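Sel1 repeat family protein (Pseudomonas aeruginosa, PDB 6LCH) probably serves as an immunity protein that protects the bacterium against the type VI secretion effector PldB, using an all-helical Sel1-repeat scaffold to bind its partner. Local coordinates at residues Q163-A166 against P167-Y170; Y190-S193 against V194-G198; A201-F204 against L205-F209. All coordinates share one frame; numbering follows the deposited sequence.

In the fold
The three contacts are local ones on three helices that follow one another in the chain: contact 1 at the start of helix 166-178, contact 2 at the end of helix 183-195, and contact 3 along helix 199-208. The centres of contacts 1 and 2 lie about 7 Å apart, those of contacts 2 and 3 about 11 Å, and those of contacts 1 and 3 about 16 Å. Contact 2 lies between the other two and touches both: Ser193 and Gln196 hydrogen-bond to contact 1, while Tyr190 and Val194 pack on contact 3. Tyr170 of contact 1 also packs directly against Ala201 of contact 3. Helices packed one after another are as in Sel1 repeats, relatives of the TPR, which build solenoids.

Contact 1. Residues Q163-A166 against P167-Y170; sequences QGYA and PASY
With CG anti to the backbone N (chi1 -179°), the side chain of Tyr165 swings forward along the chain, and a chi2 of -115° turns one face of its ring onto Pro167. The proline sits over that face: its CD lies 3.5 Å from the centroid of the Tyr165 ring and almost on the ring normal, a CH-pi contact made with little offset. Pro167 CG reaches farther out, 3.6 Å from Tyr165 CZ, so the pyrrolidine spans the ring from its centre toward the hydroxyl end. Ala168 adds its methyl group, with CB 3.8 Å from Tyr165 CD1.

The same tyrosine occupies the N-cap position. Its carbonyl O receives the amide of Ala168 (N to O 3.2 Å), although the donor stands well above the carbonyl plane. One residue on, Tyr170 N bonds to Ala166 O at 2.9 Å, the first i to i+4 bond here. Pro167 has no amide hydrogen, but at this position in the first turn its absence costs no i to i+4 bond.

Tyr165 and Ala168 both pack on Thr137 of helix 133-146, and Ala168 also meets helix 150-162. Ser169 OG bonds to Gln196 OE1, just after helix 183-195, while the Tyr170 ring meets Tyr190 of that helix edge-to-face and touches helix 199-208.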
loop_
_atom_site.group_PDB
_atom_site.type_symbol
_atom_site.label_atom_id
_atom_site.label_comp_id
_atom_site.label_asym_id
_atom_site.label_seq_id
_atom_site.Cartn_x
_atom_site.Cartn_y
_atom_site.Cartn_z
ATOM N N GLN A 163 8.808 0.895 6.444
ATOM C CA GLN A 163 7.708 0.586 7.346
ATOM C C GLN A 163 6.926 -0.649 6.911
ATOM O O GLN A 163 5.868 -0.934 7.483
ATOM C CB GLN A 163 6.774 1.794 7.465
ATOM C CG GLN A 163 7.507 3.085 7.807
ATOM C CD GLN A 163 6.584 4.284 7.943
ATOM O OE1 GLN A 163 5.642 4.271 8.736
ATOM N NE2 GLN A 163 6.864 5.334 7.179
ATOM N N GLY A 164 7.422 -1.385 5.919
ATOM C CA GLY A 164 6.791 -2.618 5.492
ATOM C C GLY A 164 5.652 -2.458 4.517
ATOM O O GLY A 164 4.883 -3.405 4.326
ATOM N N TYR A 165 5.522 -1.294 3.888
ATOM C CA TYR A 165 4.418 -1.004 2.980
ATOM C C TYR A 165 4.777 -1.529 1.593
ATOM O O TYR A 165 5.640 -0.967 0.911
ATOM C CB TYR A 165 4.146 0.498 2.972
ATOM C CG TYR A 165 3.014 0.948 2.082
ATOM C CD1 TYR A 165 3.258 1.757 0.980
ATOM C CD2 TYR A 165 1.700 0.585 2.349
ATOM C CE1 TYR A 165 2.233 2.182 0.168
ATOM C CE2 TYR A 165 0.664 1.009 1.535
ATOM C CZ TYR A 165 0.940 1.807 0.447
ATOM O OH TYR A 165 -0.080 2.239 -0.369
ATOM N N ALA A 166 4.109 -2.608 1.182
ATOM C CA ALA A 166 4.494 -3.301 -0.046
ATOM C C ALA A 166 4.417 -2.447 -1.309
ATOM O O ALA A 166 5.355 -2.524 -2.121
ATOM C CB ALA A 166 3.648 -4.571 -0.206
ATOM N N PRO A 167 3.368 -1.651 -1.557
ATOM C CA PRO A 167 3.328 -0.882 -2.813
ATOM C C PRO A 167 4.475 0.100 -2.971
ATOM O O PRO A 167 4.766 0.506 -4.101
ATOM C CB PRO A 167 1.978 -0.155 -2.740
ATOM C CG PRO A 167 1.165 -0.968 -1.805
ATOM C CD PRO A 167 2.130 -1.461 -0.779
ATOM N N ALA A 168 5.130 0.501 -1.881
ATOM C CA ALA A 168 6.308 1.353 -2.009
ATOM C C ALA A 168 7.499 0.559 -2.524
ATOM O O ALA A 168 8.259 1.043 -3.371
ATOM C CB ALA A 168 6.639 2.004 -0.669
ATOM N N SER A 169 7.682 -0.662 -2.013
ATOM C CA SER A 169 8.723 -1.536 -2.538
ATOM C C SER A 169 8.442 -1.922 -3.984
ATOM O O SER A 169 9.379 -2.170 -4.751
ATOM C CB SER A 169 8.848 -2.788 -1.668
ATOM O OG SER A 169 9.429 -2.485 -0.410
ATOM N N TYR A 170 7.164 -1.987 -4.371
ATOM C CA TYR A 170 6.817 -2.204 -5.774
ATOM C C TYR A 170 7.285 -1.036 -6.633
ATOM O O TYR A 170 7.849 -1.235 -7.714
ATOM C CB TYR A 170 5.307 -2.409 -5.924
ATOM C CG TYR A 170 4.854 -2.637 -7.358
ATOM C CD1 TYR A 170 4.756 -3.921 -7.879
ATOM C CD2 TYR A 170 4.526 -1.570 -8.186
ATOM C CE1 TYR A 170 4.346 -4.134 -9.183
ATOM C CE2 TYR A 170 4.121 -1.774 -9.492
ATOM C CZ TYR A 170 4.031 -3.057 -9.983
ATOM O OH TYR A 170 3.623 -3.260 -11.279
#

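Contact 2. Residues Y190-S193 against V194-G198; sequences YQVS and VSQGG
Tyr190 takes part through its backbone, its carbonyl O accepting the amide of Val194 (N to O 3.1 Å), while Val194 CG2 rests 3.3 Å from the same Tyr190 O. The Tyr190 ring takes no part in this turn. Gln191 repeats the pattern, with Ser195 N to Gln191 O at 3.0 Å; the amide of the Gln191 side chain is engaged elsewhere, by Tyr253 O.

At Val192 the regular ladder begins to change. The amide of Gln196 reaches Val192 O only weakly, and the hydroxyl of Ser195 supplies a second donor, with OG 2.7 Å from Val192 O. That bond depends on a chi1 of 65°, which holds OG between the backbone N and the carbonyl carbon and turns it back toward the preceding turn. Val192 CG1 meanwhile lies against the amide end of Gln196, 3.5 Å from its NE2; OE1 of that amide accepts from Ser169 OG.

The carbonyl of Ser193 takes the closing bond of the helix, in a Schellman motif with Gly197 as its C-prime residue at positive phi. Gly198 N bonds to Ser193 O at 2.7 Å, and Gly197 N folds back onto Val194 O. Gln196 N also bonds to Ser193 O, from the opposite face of the carbonyl plane to Gly198 N. The Ser193 hydroxyl bonds to Ala166 O at the start of helix 166-178, and Gly198, the N-cap of helix 199-208, brings its CA to 3.9 Å from Ser193 OG.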
loop_
_atom_site.group_PDB
_atom_site.type_symbol
_atom_site.label_atom_id
_atom_site.label_comp_id
_atom_site.label_asym_id
_atom_site.label_seq_id
_atom_site.Cartn_x
_atom_site.Cartn_y
_atom_site.Cartn_z
ATOM N N TYR A 190 11.009 -5.989 -6.115
ATOM C CA TYR A 190 9.722 -6.629 -6.360
ATOM C C TYR A 190 9.503 -7.784 -5.392
ATOM O O TYR A 190 8.388 -7.991 -4.898
ATOM C CB TYR A 190 9.635 -7.132 -7.801
ATOM C CG TYR A 190 9.358 -6.075 -8.852
ATOM C CD1 TYR A 190 8.184 -5.328 -8.835
ATOM C CD2 TYR A 190 10.263 -5.844 -9.876
ATOM C CE1 TYR A 190 7.932 -4.371 -9.811
ATOM C CE2 TYR A 190 10.023 -4.892 -10.847
ATOM C CZ TYR A 190 8.859 -4.162 -10.816
ATOM O OH TYR A 190 8.639 -3.217 -11.794
ATOM N N GLN A 191 10.563 -8.546 -5.105
ATOM C CA GLN A 191 10.435 -9.672 -4.187
ATOM C C GLN A 191 10.151 -9.192 -2.769
ATOM O O GLN A 191 9.275 -9.735 -2.086
ATOM C CB GLN A 191 11.697 -10.535 -4.222
ATOM C CG GLN A 191 11.484 -11.920 -3.618
ATOM C CD GLN A 191 12.779 -12.649 -3.322
ATOM O OE1 GLN A 191 13.826 -12.032 -3.140
ATOM N NE2 GLN A 191 12.711 -13.976 -3.268
ATOM N N VAL A 192 10.883 -8.170 -2.311
ATOM C CA VAL A 192 10.612 -7.587 -0.996
ATOM C C VAL A 192 9.162 -7.135 -0.908
ATOM O O VAL A 192 8.498 -7.315 0.123
ATOM C CB VAL A 192 11.585 -6.426 -0.717
ATOM C CG1 VAL A 192 11.085 -5.571 0.441
ATOM C CG2 VAL A 192 12.975 -6.954 -0.433
ATOM N N SER A 193 8.644 -6.558 -1.993
ATOM C CA SER A 193 7.239 -6.169 -2.044
ATOM C C SER A 193 6.327 -7.364 -1.799
ATOM O O SER A 193 5.344 -7.259 -1.056
ATOM C CB SER A 193 6.935 -5.524 -3.396
ATOM O OG SER A 193 5.600 -5.057 -3.455
ATOM N N VAL A 194 6.645 -8.511 -2.403
ATOM C CA VAL A 194 5.843 -9.714 -2.194
ATOM C C VAL A 194 5.848 -10.110 -0.723
ATOM O O VAL A 194 4.793 -10.357 -0.127
ATOM C CB VAL A 194 6.354 -10.862 -3.082
ATOM C CG1 VAL A 194 5.539 -12.121 -2.832
ATOM C CG2 VAL A 194 6.299 -10.463 -4.542
ATOM N N SER A 195 7.035 -10.173 -0.115
ATOM C CA SER A 195 7.144 -10.552 1.290
ATOM C C SER A 195 6.405 -9.601 2.221
ATOM O O SER A 195 6.192 -9.950 3.389
ATOM C CB SER A 195 8.616 -10.636 1.703
ATOM O OG SER A 195 9.249 -9.368 1.643
ATOM N N GLN A 196 6.006 -8.424 1.742
ATOM C CA GLN A 196 5.241 -7.463 2.524
ATOM C C GLN A 196 3.757 -7.472 2.182
ATOM O O GLN A 196 3.030 -6.566 2.602
ATOM C CB GLN A 196 5.801 -6.053 2.327
ATOM C CG GLN A 196 7.231 -5.867 2.790
ATOM C CD GLN A 196 7.860 -4.639 2.174
ATOM O OE1 GLN A 196 7.373 -4.125 1.168
ATOM N NE2 GLN A 196 8.945 -4.161 2.770
ATOM N N GLY A 197 3.287 -8.476 1.446
ATOM C CA GLY A 197 1.903 -8.513 1.027
ATOM C C GLY A 197 1.637 -7.901 -0.327
ATOM O O GLY A 197 0.478 -7.605 -0.642
ATOM N N GLY A 198 2.669 -7.698 -1.137
ATOM C CA GLY A 198 2.492 -7.108 -2.447
ATOM C C GLY A 198 1.782 -8.017 -3.426
ATOM O O GLY A 198 2.349 -9.013 -3.883
#

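Contact 3. Residues A201-F204 against L205-F209; sequences AAFF and LSRVF
Helix 199-208 carries this i to i+4 contact, in which two phenylalanines each meet the side chain one turn further on. Phe204 meets Val208: methyl CG2 of the valine stands over one ring face, offset toward the rim, 3.5 Å from Phe204 CE2. It is a CH-pi contact, inclined 22° from the ring normal. Leu205 CD1 approaches the same ring obliquely, 3.6 Å from Phe204 CD2.

Phe203 pairs with Arg207, and the two side chains run side by side in the same direction. The contact is made by the aliphatic part of the arginine: CG lies over the face of the Phe203 ring, and CD comes to 3.5 Å from Phe203 CE2. With CG of Phe203 anti to the backbone N (chi1 -175°), the ring extends toward the following turn, where the bent arginine chain meets it. The guanidinium plane is inclined 42° to the ring, and NH2 of the arginine has a long, weak ion pair with Glu212.

Backbone bonds tie the turns together, among them Leu205 N to Ala201 O at 2.8 Å and Val208 N to Phe204 O at 2.9 Å.

Leu205 and Ala201 pack on helix 183-195, and the Phe204 ring also meets that of Tyr190 there. Toward helix 225-240, Ala202 and the Phe203 ring meet Tyr235, Leu205 touches Tyr231, and Ser206 packs on Arg228.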
loop_
_atom_site.group_PDB
_atom_site.type_symbol
_atom_site.label_atom_id
_atom_site.label_comp_id
_atom_site.label_asym_id
_atom_site.label_seq_id
_atom_site.Cartn_x
_atom_site.Cartn_y
_atom_site.Cartn_z
ATOM N N ALA A 201 3.160 -7.236 -7.128
ATOM C CA ALA A 201 4.511 -7.754 -7.321
ATOM C C ALA A 201 4.516 -9.271 -7.447
ATOM O O ALA A 201 5.337 -9.825 -8.187
ATOM C CB ALA A 201 5.419 -7.316 -6.174
ATOM N N ALA A 202 3.622 -9.955 -6.733
ATOM C CA ALA A 202 3.524 -11.405 -6.868
ATOM C C ALA A 202 3.068 -11.789 -8.267
ATOM O O ALA A 202 3.612 -12.716 -8.880
ATOM C CB ALA A 202 2.574 -11.973 -5.813
ATOM N N PHE A 203 2.063 -11.086 -8.792
ATOM C CA PHE A 203 1.650 -11.332 -10.167
ATOM C C PHE A 203 2.765 -10.986 -11.142
ATOM O O PHE A 203 2.977 -11.700 -12.129
ATOM C CB PHE A 203 0.393 -10.537 -10.502
ATOM C CG PHE A 203 -0.160 -10.844 -11.861
ATOM C CD1 PHE A 203 -0.957 -11.958 -12.058
ATOM C CD2 PHE A 203 0.129 -10.032 -12.943
ATOM C CE1 PHE A 203 -1.465 -12.249 -13.304
ATOM C CE2 PHE A 203 -0.377 -10.320 -14.197
ATOM C CZ PHE A 203 -1.175 -11.430 -14.375
ATOM N N PHE A 204 3.491 -9.891 -10.888
ATOM C CA PHE A 204 4.549 -9.507 -11.816
ATOM C C PHE A 204 5.675 -10.530 -11.826
ATOM O O PHE A 204 6.220 -10.850 -12.888
ATOM C CB PHE A 204 5.103 -8.125 -11.483
ATOM C CG PHE A 204 6.220 -7.701 -12.393
ATOM C CD1 PHE A 204 5.973 -7.418 -13.727
ATOM C CD2 PHE A 204 7.519 -7.608 -11.925
ATOM C CE1 PHE A 204 7.000 -7.034 -14.572
ATOM C CE2 PHE A 204 8.548 -7.224 -12.764
ATOM C CZ PHE A 204 8.288 -6.938 -14.090
ATOM N N LEU A 205 6.035 -11.060 -10.656
ATOM C CA LEU A 205 7.076 -12.079 -10.622
ATOM C C LEU A 205 6.590 -13.386 -11.232
ATOM O O LEU A 205 7.396 -14.151 -11.774
ATOM C CB LEU A 205 7.560 -12.288 -9.186
ATOM C CG LEU A 205 8.697 -11.365 -8.744
ATOM C CD1 LEU A 205 8.543 -9.981 -9.357
ATOM C CD2 LEU A 205 8.768 -11.274 -7.218
ATOM N N SER A 206 5.283 -13.646 -11.169
ATOM C CA SER A 206 4.723 -14.812 -11.844
ATOM C C SER A 206 4.960 -14.744 -13.347
ATOM O O SER A 206 5.355 -15.735 -13.973
ATOM C CB SER A 206 3.230 -14.919 -11.545
ATOM O OG SER A 206 2.560 -15.595 -12.590
ATOM N N ARG A 207 4.712 -13.579 -13.948
ATOM C CA ARG A 207 4.935 -13.418 -15.381
ATOM C C ARG A 207 6.416 -13.318 -15.719
ATOM O O ARG A 207 6.831 -13.753 -16.800
ATOM C CB ARG A 207 4.191 -12.184 -15.889
ATOM C CG ARG A 207 2.755 -12.097 -15.398
ATOM C CD ARG A 207 1.813 -11.682 -16.513
ATOM N NE ARG A 207 2.054 -12.418 -17.750
ATOM C CZ ARG A 207 2.228 -11.850 -18.939
ATOM N NH1 ARG A 207 2.186 -10.530 -19.061
ATOM N NH2 ARG A 207 2.442 -12.603 -20.009
ATOM N N VAL A 208 7.219 -12.749 -14.816
ATOM C CA VAL A 208 8.667 -12.703 -15.016
ATOM C C VAL A 208 9.206 -14.105 -15.282
ATOM O O VAL A 208 9.963 -14.337 -16.232
ATOM C CB VAL A 208 9.352 -12.060 -13.795
ATOM C CG1 VAL A 208 10.813 -12.467 -13.723
ATOM C CG2 VAL A 208 9.204 -10.543 -13.831
ATOM N N PHE A 209 8.799 -15.067 -14.456
ATOM C CA PHE A 209 9.260 -16.441 -14.585
ATOM C C PHE A 209 8.275 -17.315 -15.355
ATOM O O PHE A 209 8.356 -18.546 -15.283
ATOM C CB PHE A 209 9.549 -17.015 -13.197
ATOM C CG PHE A 209 10.561 -16.215 -12.429
ATOM C CD1 PHE A 209 11.876 -16.152 -12.863
ATOM C CD2 PHE A 209 10.196 -15.500 -11.299
ATOM C CE1 PHE A 209 12.815 -15.417 -12.175
ATOM C CE2 PHE A 209 11.133 -14.752 -10.605
ATOM C CZ PHE A 209 12.444 -14.710 -11.044
#